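Local coordinates for esterase Rv0045c (Mycobacterium tuberculosis, PDB 6WYN), which hydrolyses carboxylic esters, with a preference for short, straight alkyl chains of about four atoms, and probably serves ester or lipid metabolism, at residues A[103-108]-A[322-327]; A[264-269]-A[290-295]; A[217-222]-A[228-233]; A[68-73]-A[138-143]. All blocks are in the same frame, centred on the assembly; numbering follows the deposited sequence.

Interaction 1: A[103-108]-A[322-327]; sequences VGLGEP and EIVRGV
With its first torsion at -172° and the second at 64°, Leu105 spreads its two methyl groups toward the helix of 322-327, where Val324 and Arg325 receive them. CD2 of Leu105 meets CG1 of Val324 at 3.7 Å, the two side chains lying crosswise. CD1 of Leu105 lies instead against the root of Arg325, 3.9 Å from its CB, and the leucine and the arginine overlap side by side, pointing opposite ways. Arg325 starts out extended, CG anti to the backbone N, and then bends at chi3 (-78°), which swings the guanidinium over to the last turn of helix 99-105. In this alpha/beta hydrolase the contact joins the C-terminal helix 317-328 to the end of that earlier helix, at the point where Gly106 leaves helical geometry with positive phi and the chain heads for strand 109-112. NH2 of Arg325 comes within 3.0 Å of the carbonyl O of Gly104, which lies at the guanidinium edge, and within 3.7 Å of CA of Leu105. NH1 of Arg325 forms a salt bridge with Glu322 one turn earlier, 2.8 Å from OE2, although the hydrogen bonds within it are weak. Leu328, on the same helix as Val324, also packs on Leu105.

Interaction 2: A[264-269]-A[290-295]; sequences DDVDAL and AELHRR
Leu292 is the first residue of 290-295 to touch the neighbouring helix: its CD1 lies 4.4 Å from CG1 of Val266, a loose apolar contact on the buried side. One turn later, at the end of helix 286-295, Arg295 makes the largest single contribution. Its CB packs against the same Val266 methyl, CG1, at 3.9 Å, with the valine set across the arginine. Beyond CB the chain bends at chi2 (-77°) and again at chi3, which carries it across to the carboxylate of Asp267; CD of Arg295 passes 3.6 Å from OD1 of Asp267. NH1 of Arg295 then closes a salt bridge, 2.9 Å from Asp267 OD2, while its hydrogen bond goes to OD1 at 3.1 Å. OD1 lies in the guanidinium plane, yet NH1 approaches its syn side from 23° out of the carboxylate plane. One nitrogen thus lies close to both oxygens. The contact pairs consecutive helices of the alpha/beta hydrolase fold, separated in sequence by strand 273-278; the short helical segments run at 50° to each other, 9.8 Å apart at closest approach. On the inner side Val266 reaches Ile162 of helix 156-167 and Leu292 reaches Phe299 of strand 299-305, while Trp263 of helix 260-268 packs on Arg295.

Interaction 3: A[217-222]-A[228-233]; sequences LTIAAA and KSLRRG
Thr218 is the first residue of 217-222 to meet Leu230, the one side chain of 228-233 that touches this segment. The threonine CG2 stands 4.1 Å from CD2 of Leu230, and the two side chains lie alongside each other with their ends pointing opposite ways. With chi1 at -55°, CG2 is anti to the backbone N, and OG1 lies beside that N, where it hydrogen-bonds the carbonyl O of Met214 one turn back; the hydroxyl is thereby satisfied within its own helix while the methyl faces the leucine. Ile219 follows with both backbone and side chain: its CA is 4.0 Å and its CG1 4.1 Å from CD1 of Leu230, the isoleucine standing nearly perpendicular to the leucine. Ala222, where the chain has left the helix, adds its carbonyl O, 3.6 Å from CD1 of Leu230. The leucine is thus divided between two sites, CD2 on the threonine and CD1 among Ile219 and Ala222. No hydrogen bond links the segments, so this packing of two consecutive helices rests on apolar contact, within a region consistent with the cap domain inserted into the alpha/beta hydrolase fold. The side chain of Ala222 is about 10 Å from that of His310, the probable catalytic histidine. Around the contact, Val234 and Val227 of helix 227-237 extend the packing on Thr218 and Ile219, and helix 49-55 covers another face of helix 227-237 through Ser229 and Arg232.

Interaction 4: A[68-73]-A[138-143]; sequences VQAGAI and APVLRE
Val140 of helix 130-144 packs against the hairpin that joins strands 65-70 and 73-78, at the edge of the central sheet of the alpha/beta hydrolase fold. A type II' turn from Ala70 to Ile73 closes that hairpin, with Gly71 at positive phi. From CB, which leans toward the hairpin, the valine divides into two methyl groups. CG1 of Val140, anti to the backbone N at chi1 174°, meets two partners: CB of Ala70 at 4.1 Å and CG2 of Ile73 at 4.2 Å. CG2 of Val140 is turned to the strand end itself, 3.8 Å from the carbonyl O of Ala70 and 4.0 Å from CB of Ala70, and it also lies 4.2 Å from CG1 of Ile73. Ala70 therefore faces both branches, while Ile73 stands obliquely to the valine and continues inward to Val112 of strand 109-112. One turn along the helix, the extended side chain of Glu143 also reaches Ala70, its OE2 3.7 Å from CB of Ala70, a van der Waals contact near the surface. The turn is braced from its own strand: the Gln69 amide nitrogen NE2 donates to the carbonyl O of Gly71 at 2.8 Å, nearly straight at 161° and in the carbonyl plane.

How the interactions relate
From the N terminus, the first segment met is 68-73, and interaction 4 closes its loop at 138-143, tying the edge hairpin of the main sheet to helix 130-144. Before that loop closes, 103-108 has begun interaction 1, so the two cross along the chain. Interaction 1 closes only at 322-327, on the C-terminal helix, and within its long loop lie interactions 3 and 2, in series. Interaction 3 closes a short loop between consecutive helices, probably of the cap domain, whereas interaction 2 joins the helices before and after strand 273-278 in sequence. Interactions 2 and 3 lie on opposite sides of the chain's centre, about 35 Å apart between centres. None of the four contacts touches another.

Interaction 1: A[103-108]-A[322-327]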
loop_
_atom_site.group_PDB
_atom_site.type_symbol
_atom_site.label_atom_id
_atom_site.label_comp_id
_atom_site.label_asym_id
_atom_site.label_seq_id
_atom_site.Cartn_x
_atom_site.Cartn_y
_atom_site.Cartn_z
ATOM N N VAL A 103 3.939 -2.344 13.545
ATOM C CA VAL A 103 4.283 -2.997 14.844
ATOM C C VAL A 103 5.687 -2.526 15.248
ATOM O O VAL A 103 5.879 -2.077 16.396
ATOM C CB VAL A 103 4.135 -4.528 14.732
ATOM C CG1 VAL A 103 4.809 -5.307 15.884
ATOM C CG2 VAL A 103 2.668 -4.887 14.692
ATOM N N GLY A 104 6.639 -2.514 14.313
ATOM C CA GLY A 104 7.996 -2.021 14.597
ATOM C C GLY A 104 8.059 -0.561 14.921
ATOM O O GLY A 104 8.914 -0.147 15.769
ATOM N N LEU A 105 7.310 0.268 14.217
ATOM C CA LEU A 105 7.395 1.716 14.465
ATOM C C LEU A 105 6.794 2.094 15.825
ATOM O O LEU A 105 7.252 3.102 16.421
ATOM C CB LEU A 105 6.693 2.404 13.311
ATOM C CG LEU A 105 6.820 3.907 13.257
ATOM C CD1 LEU A 105 8.270 4.305 13.041
ATOM C CD2 LEU A 105 5.920 4.455 12.155
ATOM N N GLY A 106 5.764 1.377 16.284
ATOM C CA GLY A 106 5.162 1.644 17.602
ATOM C C GLY A 106 4.388 2.947 17.660
ATOM O O GLY A 106 4.185 3.431 18.725
ATOM N N GLU A 107 3.951 3.513 16.545
ATOM C CA GLU A 107 3.130 4.740 16.534
ATOM C C GLU A 107 1.647 4.424 16.269
ATOM O O GLU A 107 1.288 3.539 15.495
ATOM C CB GLU A 107 3.648 5.682 15.455
ATOM C CG GLU A 107 5.063 6.125 15.712
ATOM C CD GLU A 107 5.196 7.022 16.929
ATOM O OE1 GLU A 107 4.396 7.982 17.029
ATOM O OE2 GLU A 107 6.053 6.709 17.806
ATOM N N PRO A 108 0.710 5.229 16.795
ATOM C CA PRO A 108 -0.689 5.123 16.348
ATOM C C PRO A 108 -0.814 5.414 14.843
ATOM O O PRO A 108 -0.235 6.380 14.315
ATOM C CB PRO A 108 -1.447 6.137 17.211
ATOM C CG PRO A 108 -0.361 7.074 17.745
ATOM C CD PRO A 108 0.920 6.260 17.830
ATOM N N GLU A 322 13.080 2.436 10.052
ATOM C CA GLU A 322 14.109 3.435 10.439
ATOM C C GLU A 322 13.901 4.671 9.593
ATOM O O GLU A 322 13.963 5.779 10.137
ATOM C CB GLU A 322 15.526 2.856 10.347
ATOM C CG GLU A 322 15.854 1.919 11.506
ATOM C CD GLU A 322 15.106 2.113 12.843
ATOM O OE1 GLU A 322 14.551 1.100 13.358
ATOM O OE2 GLU A 322 15.055 3.259 13.390
ATOM N N ILE A 323 13.624 4.523 8.304
ATOM C CA ILE A 323 13.446 5.729 7.455
ATOM C C ILE A 323 12.179 6.458 7.900
ATOM O O ILE A 323 12.163 7.698 7.919
ATOM C CB ILE A 323 13.340 5.364 5.963
ATOM C CG1 ILE A 323 14.675 4.866 5.417
ATOM C CG2 ILE A 323 12.793 6.546 5.169
ATOM C CD1 ILE A 323 14.514 3.970 4.214
ATOM N N VAL A 324 11.094 5.731 8.144
ATOM C CA VAL A 324 9.824 6.411 8.523
ATOM C C VAL A 324 10.024 7.073 9.892
ATOM O O VAL A 324 9.564 8.213 10.069
ATOM C CB VAL A 324 8.647 5.420 8.517
ATOM C CG1 VAL A 324 7.425 6.021 9.215
ATOM C CG2 VAL A 324 8.339 4.998 7.091
ATOM N N ARG A 325 10.689 6.380 10.814
ATOM C CA ARG A 325 11.001 6.950 12.150
ATOM C C ARG A 325 11.756 8.277 11.991
ATOM O O ARG A 325 11.404 9.239 12.725
ATOM C CB ARG A 325 11.776 5.963 13.026
ATOM C CG ARG A 325 11.773 6.438 14.475
ATOM C CD ARG A 325 12.382 5.424 15.400
ATOM N NE ARG A 325 11.457 4.339 15.692
ATOM C CZ ARG A 325 11.726 3.054 15.501
ATOM N NH1 ARG A 325 12.890 2.680 14.990
ATOM N NH2 ARG A 325 10.816 2.144 15.802
ATOM N N GLY A 326 12.688 8.350 11.032
ATOM C CA GLY A 326 13.509 9.550 10.758
ATOM C C GLY A 326 12.652 10.707 10.293
ATOM O O GLY A 326 12.846 11.831 10.755
ATOM N N VAL A 327 11.656 10.428 9.464
ATOM C CA VAL A 327 10.746 11.458 8.910
ATOM C C VAL A 327 9.890 11.999 10.038
ATOM O O VAL A 327 9.653 13.213 10.049
ATOM C CB VAL A 327 9.871 10.840 7.814
ATOM C CG1 VAL A 327 8.688 11.736 7.477
ATOM C CG2 VAL A 327 10.718 10.516 6.592
#

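Interaction 2: A[264-269]-A[290-295]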
loop_
_atom_site.group_PDB
_atom_site.type_symbol
_atom_site.label_atom_id
_atom_site.label_comp_id
_atom_site.label_asym_id
_atom_site.label_seq_id
_atom_site.Cartn_x
_atom_site.Cartn_y
_atom_site.Cartn_z
ATOM N N ASP A 264 0.745 17.836 -12.338
ATOM C CA ASP A 264 0.272 19.186 -11.936
ATOM C C ASP A 264 0.083 19.224 -10.437
ATOM O O ASP A 264 0.408 20.273 -9.836
ATOM C CB ASP A 264 -1.024 19.595 -12.623
ATOM C CG ASP A 264 -0.792 19.844 -14.092
ATOM O OD1 ASP A 264 0.335 20.256 -14.437
ATOM O OD2 ASP A 264 -1.688 19.525 -14.864
ATOM N N ASP A 265 -0.447 18.142 -9.859
ATOM C CA ASP A 265 -0.605 18.028 -8.381
ATOM C C ASP A 265 0.760 18.096 -7.688
ATOM O O ASP A 265 0.841 18.830 -6.730
ATOM C CB ASP A 265 -1.345 16.759 -7.971
ATOM C CG ASP A 265 -2.810 16.773 -8.349
ATOM O OD1 ASP A 265 -3.342 17.893 -8.643
ATOM O OD2 ASP A 265 -3.401 15.676 -8.377
ATOM N N VAL A 266 1.772 17.362 -8.155
ATOM C CA VAL A 266 3.175 17.469 -7.618
ATOM C C VAL A 266 3.676 18.920 -7.712
ATOM O O VAL A 266 4.251 19.412 -6.717
ATOM C CB VAL A 266 4.144 16.517 -8.343
ATOM C CG1 VAL A 266 5.577 16.760 -7.878
ATOM C CG2 VAL A 266 3.738 15.062 -8.153
ATOM N N ASP A 267 3.437 19.610 -8.836
ATOM C CA ASP A 267 3.882 21.020 -9.001
ATOM C C ASP A 267 3.227 21.902 -7.937
ATOM O O ASP A 267 3.943 22.792 -7.416
ATOM C CB ASP A 267 3.549 21.592 -10.381
ATOM C CG ASP A 267 4.343 20.987 -11.514
ATOM O OD1 ASP A 267 5.344 20.365 -11.224
ATOM O OD2 ASP A 267 3.906 21.087 -12.671
ATOM N N ALA A 268 1.973 21.625 -7.557
ATOM C CA ALA A 268 1.179 22.463 -6.624
ATOM C C ALA A 268 1.372 22.079 -5.148
ATOM O O ALA A 268 1.222 22.974 -4.321
ATOM C CB ALA A 268 -0.283 22.389 -6.995
ATOM N N LEU A 269 1.603 20.808 -4.800
ATOM C CA LEU A 269 1.697 20.335 -3.372
ATOM C C LEU A 269 2.683 21.215 -2.630
ATOM O O LEU A 269 3.772 21.370 -3.201
ATOM C CB LEU A 269 2.347 18.943 -3.278
ATOM C CG LEU A 269 1.585 17.829 -3.947
ATOM C CD1 LEU A 269 2.292 16.520 -3.767
ATOM C CD2 LEU A 269 0.181 17.810 -3.391
ATOM N N ALA A 290 15.095 12.044 -10.623
ATOM C CA ALA A 290 15.440 13.437 -10.976
ATOM C C ALA A 290 14.182 14.214 -11.376
ATOM O O ALA A 290 14.083 15.413 -11.049
ATOM C CB ALA A 290 16.477 13.439 -12.091
ATOM N N GLU A 291 13.288 13.608 -12.134
ATOM C CA GLU A 291 12.023 14.293 -12.573
ATOM C C GLU A 291 11.220 14.674 -11.328
ATOM O O GLU A 291 10.742 15.818 -11.188
ATOM C CB GLU A 291 11.265 13.377 -13.548
ATOM C CG GLU A 291 9.893 13.906 -13.972
ATOM C CD GLU A 291 9.108 12.972 -14.855
ATOM O OE1 GLU A 291 8.365 13.498 -15.741
ATOM O OE2 GLU A 291 9.288 11.725 -14.730
ATOM N N LEU A 292 11.160 13.776 -10.364
ATOM C CA LEU A 292 10.417 14.056 -9.115
ATOM C C LEU A 292 11.087 15.209 -8.370
ATOM O O LEU A 292 10.370 16.131 -7.886
ATOM C CB LEU A 292 10.371 12.791 -8.270
ATOM C CG LEU A 292 9.679 12.930 -6.926
ATOM C CD1 LEU A 292 8.256 13.409 -7.100
ATOM C CD2 LEU A 292 9.710 11.608 -6.200
ATOM N N HIS A 293 12.419 15.237 -8.326
ATOM C CA HIS A 293 13.152 16.328 -7.647
ATOM C C HIS A 293 12.805 17.659 -8.321
ATOM O O HIS A 293 12.561 18.632 -7.613
ATOM C CB HIS A 293 14.687 16.101 -7.621
ATOM C CG HIS A 293 15.363 17.353 -7.181
ATOM N ND1 HIS A 293 15.864 18.279 -8.092
ATOM C CD2 HIS A 293 15.464 17.923 -5.961
ATOM C CE1 HIS A 293 16.277 19.349 -7.437
ATOM N NE2 HIS A 293 16.046 19.150 -6.119
ATOM N N ARG A 294 12.825 17.700 -9.646
ATOM C CA ARG A 294 12.651 18.972 -10.402
ATOM C C ARG A 294 11.224 19.508 -10.217
ATOM O O ARG A 294 11.080 20.725 -10.033
ATOM C CB ARG A 294 13.001 18.750 -11.876
ATOM C CG ARG A 294 14.504 18.640 -12.126
ATOM C CD ARG A 294 14.907 18.824 -13.594
ATOM N NE ARG A 294 14.139 17.874 -14.385
ATOM C CZ ARG A 294 14.513 16.624 -14.647
ATOM N NH1 ARG A 294 15.704 16.203 -14.231
ATOM N NH2 ARG A 294 13.703 15.819 -15.328
ATOM N N ARG A 295 10.213 18.631 -10.175
ATOM C CA ARG A 295 8.795 19.094 -10.104
ATOM C C ARG A 295 8.362 19.398 -8.662
ATOM O O ARG A 295 7.620 20.385 -8.479
ATOM C CB ARG A 295 7.872 18.057 -10.749
ATOM C CG ARG A 295 8.260 17.687 -12.173
ATOM C CD ARG A 295 7.857 18.736 -13.189
ATOM N NE ARG A 295 7.261 18.122 -14.366
ATOM C CZ ARG A 295 5.958 18.083 -14.613
ATOM N NH1 ARG A 295 5.107 18.628 -13.764
ATOM N NH2 ARG A 295 5.512 17.500 -15.711
#

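Interaction 3: A[217-222]-A[228-233]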
loop_
_atom_site.group_PDB
_atom_site.type_symbol
_atom_site.label_atom_id
_atom_site.label_comp_id
_atom_site.label_asym_id
_atom_site.label_seq_id
_atom_site.Cartn_x
_atom_site.Cartn_y
_atom_site.Cartn_z
ATOM N N LEU A 217 1.494 -19.879 -6.420
ATOM C CA LEU A 217 1.535 -18.696 -7.306
ATOM C C LEU A 217 2.430 -17.604 -6.697
ATOM O O LEU A 217 3.290 -17.060 -7.381
ATOM C CB LEU A 217 0.072 -18.263 -7.444
ATOM C CG LEU A 217 -0.332 -17.766 -8.821
ATOM C CD1 LEU A 217 0.048 -18.787 -9.895
ATOM C CD2 LEU A 217 -1.829 -17.444 -8.849
ATOM N N THR A 218 2.295 -17.330 -5.405
ATOM C CA THR A 218 3.049 -16.262 -4.699
ATOM C C THR A 218 4.510 -16.713 -4.541
ATOM O O THR A 218 5.438 -15.912 -4.719
ATOM C CB THR A 218 2.350 -15.998 -3.370
ATOM O OG1 THR A 218 0.981 -15.708 -3.662
ATOM C CG2 THR A 218 2.982 -14.881 -2.596
ATOM N N ILE A 219 4.723 -17.997 -4.252
ATOM C CA ILE A 219 6.101 -18.550 -4.215
ATOM C C ILE A 219 6.703 -18.363 -5.617
ATOM O O ILE A 219 7.805 -17.825 -5.701
ATOM C CB ILE A 219 6.101 -20.019 -3.760
ATOM C CG1 ILE A 219 5.685 -20.144 -2.291
ATOM C CG2 ILE A 219 7.489 -20.635 -4.014
ATOM C CD1 ILE A 219 5.427 -21.569 -1.823
ATOM N N ALA A 220 6.000 -18.787 -6.672
ATOM C CA ALA A 220 6.501 -18.691 -8.059
ATOM C C ALA A 220 6.950 -17.265 -8.371
ATOM O O ALA A 220 7.936 -17.121 -9.046
ATOM C CB ALA A 220 5.481 -19.207 -9.057
ATOM N N ALA A 221 6.292 -16.230 -7.851
ATOM C CA ALA A 221 6.597 -14.823 -8.189
ATOM C C ALA A 221 7.726 -14.324 -7.293
ATOM O O ALA A 221 8.263 -13.267 -7.599
ATOM C CB ALA A 221 5.339 -13.975 -8.030
ATOM N N ALA A 222 8.020 -14.970 -6.149
ATOM C CA ALA A 222 9.088 -14.478 -5.238
ATOM C C ALA A 222 9.718 -15.643 -4.476
ATOM O O ALA A 222 9.601 -15.741 -3.251
ATOM C CB ALA A 222 8.538 -13.398 -4.316
ATOM N N LYS A 228 7.117 -18.403 5.257
ATOM C CA LYS A 228 6.159 -18.095 6.354
ATOM C C LYS A 228 5.689 -16.643 6.146
ATOM O O LYS A 228 4.478 -16.416 6.258
ATOM C CB LYS A 228 6.791 -18.380 7.713
ATOM C CG LYS A 228 5.871 -18.212 8.920
ATOM C CD LYS A 228 6.516 -18.534 10.291
ATOM C CE LYS A 228 7.205 -17.339 10.912
ATOM N NZ LYS A 228 7.312 -17.479 12.384
ATOM N N SER A 229 6.575 -15.726 5.735
ATOM C CA SER A 229 6.177 -14.344 5.357
ATOM C C SER A 229 5.218 -14.384 4.164
ATOM O O SER A 229 4.181 -13.701 4.225
ATOM C CB SER A 229 7.361 -13.478 5.086
ATOM O OG SER A 229 8.108 -13.332 6.274
ATOM N N LEU A 230 5.518 -15.182 3.129
ATOM C CA LEU A 230 4.615 -15.269 1.949
ATOM C C LEU A 230 3.232 -15.812 2.343
ATOM O O LEU A 230 2.217 -15.268 1.841
ATOM C CB LEU A 230 5.244 -16.141 0.864
ATOM C CG LEU A 230 6.535 -15.605 0.241
ATOM C CD1 LEU A 230 7.046 -16.564 -0.845
ATOM C CD2 LEU A 230 6.344 -14.191 -0.326
ATOM N N ARG A 231 3.201 -16.860 3.162
ATOM C CA ARG A 231 1.957 -17.520 3.656
ATOM C C ARG A 231 1.098 -16.475 4.400
ATOM O O ARG A 231 -0.125 -16.451 4.225
ATOM C CB ARG A 231 2.377 -18.689 4.558
ATOM C CG ARG A 231 1.230 -19.464 5.185
ATOM C CD ARG A 231 1.645 -20.688 6.007
ATOM N NE ARG A 231 2.488 -21.615 5.238
ATOM C CZ ARG A 231 2.057 -22.621 4.445
ATOM N NH1 ARG A 231 0.760 -22.874 4.300
ATOM N NH2 ARG A 231 2.945 -23.380 3.802
ATOM N N ARG A 232 1.737 -15.670 5.253
ATOM C CA ARG A 232 1.007 -14.635 6.036
ATOM C C ARG A 232 0.375 -13.644 5.057
ATOM O O ARG A 232 -0.802 -13.282 5.254
ATOM C CB ARG A 232 2.001 -13.931 6.963
ATOM C CG ARG A 232 1.417 -12.828 7.832
ATOM C CD ARG A 232 2.142 -12.767 9.162
ATOM N NE ARG A 232 3.331 -11.928 9.182
ATOM C CZ ARG A 232 4.583 -12.359 9.059
ATOM N NH1 ARG A 232 4.832 -13.646 8.886
ATOM N NH2 ARG A 232 5.584 -11.498 9.102
ATOM N N GLY A 233 1.130 -13.239 4.033
ATOM C CA GLY A 233 0.628 -12.276 3.040
ATOM C C GLY A 233 -0.570 -12.830 2.294
ATOM O O GLY A 233 -1.595 -12.087 2.120
#

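Interaction 4: A[68-73]-A[138-143]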
loop_
_atom_site.group_PDB
_atom_site.type_symbol
_atom_site.label_atom_id
_atom_site.label_comp_id
_atom_site.label_asym_id
_atom_site.label_seq_id
_atom_site.Cartn_x
_atom_site.Cartn_y
_atom_site.Cartn_z
ATOM N N VAL A 68 -11.848 -0.716 11.154
ATOM C CA VAL A 68 -12.873 0.360 11.108
ATOM C C VAL A 68 -13.427 0.455 9.673
ATOM O O VAL A 68 -12.788 -0.070 8.703
ATOM C CB VAL A 68 -12.360 1.700 11.661
ATOM C CG1 VAL A 68 -11.947 1.612 13.124
ATOM C CG2 VAL A 68 -11.210 2.260 10.850
ATOM N N GLN A 69 -14.616 1.054 9.537
ATOM C CA GLN A 69 -15.247 1.227 8.208
ATOM C C GLN A 69 -16.032 2.532 8.204
ATOM O O GLN A 69 -16.720 2.851 9.236
ATOM C CB GLN A 69 -16.092 0.017 7.875
ATOM C CG GLN A 69 -16.793 0.136 6.513
ATOM C CD GLN A 69 -17.808 -0.949 6.282
ATOM O OE1 GLN A 69 -17.881 -1.884 7.049
ATOM N NE2 GLN A 69 -18.687 -0.784 5.300
ATOM N N ALA A 70 -15.941 3.270 7.093
ATOM C CA ALA A 70 -16.885 4.365 6.790
ATOM C C ALA A 70 -17.322 4.192 5.352
ATOM O O ALA A 70 -16.524 4.546 4.452
ATOM C CB ALA A 70 -16.289 5.715 7.019
ATOM N N GLY A 71 -18.437 3.490 5.154
ATOM C CA GLY A 71 -19.002 3.287 3.820
ATOM C C GLY A 71 -18.134 2.358 3.023
ATOM O O GLY A 71 -17.879 1.233 3.506
ATOM N N ALA A 72 -17.668 2.852 1.868
ATOM C CA ALA A 72 -16.876 2.105 0.863
ATOM C C ALA A 72 -15.443 1.739 1.331
ATOM O O ALA A 72 -14.822 0.855 0.661
ATOM C CB ALA A 72 -16.838 2.918 -0.408
ATOM N N ILE A 73 -14.933 2.345 2.401
ATOM C CA ILE A 73 -13.513 2.195 2.869
ATOM C C ILE A 73 -13.449 1.444 4.213
ATOM O O ILE A 73 -14.046 1.917 5.195
ATOM C CB ILE A 73 -12.827 3.558 3.010
ATOM C CG1 ILE A 73 -12.836 4.308 1.674
ATOM C CG2 ILE A 73 -11.394 3.372 3.554
ATOM C CD1 ILE A 73 -12.284 3.487 0.538
ATOM N N ALA A 138 -10.746 10.934 0.976
ATOM C CA ALA A 138 -10.496 12.185 1.719
ATOM C C ALA A 138 -11.485 12.371 2.881
ATOM O O ALA A 138 -11.091 12.692 4.015
ATOM C CB ALA A 138 -10.510 13.377 0.785
ATOM N N PRO A 139 -12.810 12.246 2.663
ATOM C CA PRO A 139 -13.770 12.486 3.751
ATOM C C PRO A 139 -13.624 11.437 4.876
ATOM O O PRO A 139 -13.777 11.723 6.022
ATOM C CB PRO A 139 -15.165 12.351 3.087
ATOM C CG PRO A 139 -14.935 12.097 1.630
ATOM C CD PRO A 139 -13.443 11.877 1.400
ATOM N N VAL A 140 -13.266 10.214 4.522
ATOM C CA VAL A 140 -13.047 9.143 5.538
ATOM C C VAL A 140 -11.833 9.497 6.399
ATOM O O VAL A 140 -11.904 9.399 7.625
ATOM C CB VAL A 140 -12.899 7.790 4.840
ATOM C CG1 VAL A 140 -12.531 6.657 5.832
ATOM C CG2 VAL A 140 -14.186 7.455 4.083
ATOM N N LEU A 141 -10.737 9.913 5.760
ATOM C CA LEU A 141 -9.509 10.308 6.485
ATOM C C LEU A 141 -9.783 11.534 7.344
ATOM O O LEU A 141 -9.246 11.587 8.441
ATOM C CB LEU A 141 -8.373 10.550 5.482
ATOM C CG LEU A 141 -8.008 9.331 4.637
ATOM C CD1 LEU A 141 -6.928 9.647 3.608
ATOM C CD2 LEU A 141 -7.555 8.179 5.523
ATOM N N ARG A 142 -10.577 12.490 6.875
ATOM C CA ARG A 142 -10.991 13.652 7.698
ATOM C C ARG A 142 -11.696 13.151 8.949
ATOM O O ARG A 142 -11.498 13.747 9.977
ATOM C CB ARG A 142 -12.008 14.568 7.016
ATOM C CG ARG A 142 -11.486 15.319 5.811
ATOM C CD ARG A 142 -12.125 16.697 5.608
ATOM N NE ARG A 142 -11.329 17.285 4.543
ATOM C CZ ARG A 142 -10.318 18.128 4.721
ATOM N NH1 ARG A 142 -10.023 18.588 5.922
ATOM N NH2 ARG A 142 -9.630 18.557 3.675
ATOM N N GLU A 143 -12.498 12.103 8.846
ATOM C CA GLU A 143 -13.236 11.526 10.002
ATOM C C GLU A 143 -12.258 10.694 10.857
ATOM O O GLU A 143 -12.222 10.915 12.040
ATOM C CB GLU A 143 -14.428 10.693 9.495
ATOM C CG GLU A 143 -15.123 9.821 10.554
ATOM C CD GLU A 143 -16.214 8.816 10.107
ATOM O OE1 GLU A 143 -16.614 7.922 10.965
ATOM O OE2 GLU A 143 -16.674 8.888 8.913
#